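Translocator protein BipD (PDB 3NFT) is required for invasion of epithelial cells and survival inside host cells, and probably regulates secretion of type III effectors and their insertion into the target membrane. Local coordinates at residues Ser234-Pro237 against Asp238-Trp242. Residues are numbered along the deposited sequence; the frame is centred on the assembly and turned at random.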
loop_
_atom_site.group_PDB
_atom_site.type_symbol
_atom_site.label_atom_id
_atom_site.label_comp_id
_atom_site.label_asym_id
_atom_site.label_seq_id
_atom_site.Cartn_x
_atom_site.Cartn_y
_atom_site.Cartn_z
ATOM N N SER A 234 9.763 14.846 47.309
ATOM C CA SER A 234 10.064 13.971 48.437
ATOM C C SER A 234 11.180 14.499 49.336
ATOM O O SER A 234 11.365 14.005 50.444
ATOM C CB SER A 234 10.436 12.557 47.960
ATOM O OG SER A 234 11.736 12.531 47.371
ATOM N N LEU A 235 11.966 15.441 48.824
ATOM C CA LEU A 235 13.224 15.820 49.460
ATOM C C LEU A 235 13.019 16.804 50.603
ATOM O O LEU A 235 12.161 17.706 50.523
ATOM C CB LEU A 235 14.157 16.439 48.451
ATOM C CG LEU A 235 14.758 15.408 47.497
ATOM C CD1 LEU A 235 15.141 16.068 46.198
ATOM C CD2 LEU A 235 15.941 14.672 48.218
ATOM N N PRO A 236 13.817 16.661 51.666
ATOM C CA PRO A 236 13.877 17.654 52.736
ATOM C C PRO A 236 14.775 18.798 52.297
ATOM O O PRO A 236 15.371 18.750 51.215
ATOM C CB PRO A 236 14.514 16.864 53.871
ATOM C CG PRO A 236 15.545 16.044 53.142
ATOM C CD PRO A 236 14.860 15.630 51.852
ATOM N N PRO A 237 14.908 19.825 53.139
ATOM C CA PRO A 237 15.780 20.964 52.807
ATOM C C PRO A 237 17.261 20.696 53.064
ATOM O O PRO A 237 17.590 19.629 53.585
ATOM C CB PRO A 237 15.247 22.078 53.724
ATOM C CG PRO A 237 14.736 21.350 54.819
ATOM C CD PRO A 237 14.104 20.089 54.334
ATOM N N ASP A 238 18.133 21.605 52.650
ATOM C CA ASP A 238 19.551 21.481 53.010
ATOM C C ASP A 238 19.773 21.318 54.517
ATOM O O ASP A 238 18.989 21.795 55.358
ATOM C CB ASP A 238 20.381 22.644 52.476
ATOM C CG ASP A 238 20.552 22.624 50.990
ATOM O OD1 ASP A 238 20.934 23.690 50.413
ATOM O OD2 ASP A 238 20.350 21.551 50.376
ATOM N N GLY A 239 20.845 20.597 54.862
ATOM C CA GLY A 239 21.233 20.410 56.223
ATOM C C GLY A 239 20.447 19.412 57.039
ATOM O O GLY A 239 20.618 19.327 58.270
ATOM N N THR A 240 19.580 18.659 56.383
ATOM C CA THR A 240 18.715 17.718 57.079
ATOM C C THR A 240 19.508 16.555 57.621
ATOM O O THR A 240 20.312 15.955 56.904
ATOM C CB THR A 240 17.606 17.210 56.162
ATOM O OG1 THR A 240 16.719 18.309 55.883
ATOM C CG2 THR A 240 16.811 16.054 56.812
ATOM N N VAL A 241 19.308 16.272 58.891
ATOM C CA VAL A 241 19.938 15.147 59.550
ATOM C C VAL A 241 18.857 14.154 59.945
ATOM O O VAL A 241 17.934 14.468 60.715
ATOM C CB VAL A 241 20.786 15.570 60.754
ATOM C CG1 VAL A 241 21.337 14.328 61.456
ATOM C CG2 VAL A 241 21.923 16.475 60.308
ATOM N N TRP A 242 18.947 12.956 59.382
ATOM C CA TRP A 242 17.968 11.897 59.633
ATOM C C TRP A 242 18.627 10.675 60.267
ATOM O O TRP A 242 19.735 10.276 59.883
ATOM C CB TRP A 242 17.313 11.440 58.335
ATOM C CG TRP A 242 16.175 12.254 57.817
ATOM C CD1 TRP A 242 15.338 13.055 58.544
ATOM C CD2 TRP A 242 15.681 12.273 56.472
ATOM N NE1 TRP A 242 14.376 13.599 57.713
ATOM C CE2 TRP A 242 14.567 13.125 56.440
ATOM C CE3 TRP A 242 16.097 11.679 55.277
ATOM C CZ2 TRP A 242 13.870 13.400 55.254
ATOM C CZ3 TRP A 242 15.402 11.951 54.117
ATOM C CH2 TRP A 242 14.285 12.785 54.119
#
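Thr240 and Trp242 reach back from strand 240-243 to Pro236, so that the Pro236 ring and the Thr240 methyl lie side by side against the Trp242 ring, on the same side of its plane. CG of Pro236 lies 3.6 Å from CH2 of Trp242, the two rings crossing obliquely with their carbons in apolar contact. With its CG beside the backbone N (chi1 -83°), the tryptophan turns its six-membered ring back to the proline, which CZ2 and CH2 meet. Thr240 adds its methyl: CG2 sits 3.5 Å above the indole plane, toward the rim, and 3.8 Å from CB of Pro236, so one small branched residue touches both rings.

The other branch of Thr240 is polar. Its OG1, also beside the backbone N, gives a hydrogen bond of 2.8 Å to O of Pro237. The hydroxyl approaches from above the carbonyl plane, 35° out of it, with a C=O...donor angle of 132°. This bond spans a type II turn from Pro237 to Thr240. Gly239 suits the third position, where phi is positive. Before it, Asp238 points its CB away from the preceding loop, though still touching Pro237; a carboxylate suits this place because OD2 accepts the backbone N-H of Lys179 in helix 177-189.

The rigid prolines help set the extended path into this turn, at the surface of the protein. The loop leads from helix 226-233 into strand 240-243, an outer strand, within this chain, of a three-stranded antiparallel sheet, where the backbones of Thr240 and Trp242 hydrogen-bond with those of Ile175 and Met173 in strand 172-175, while the Trp242 ring meets Trp250 of the long helix 244-295.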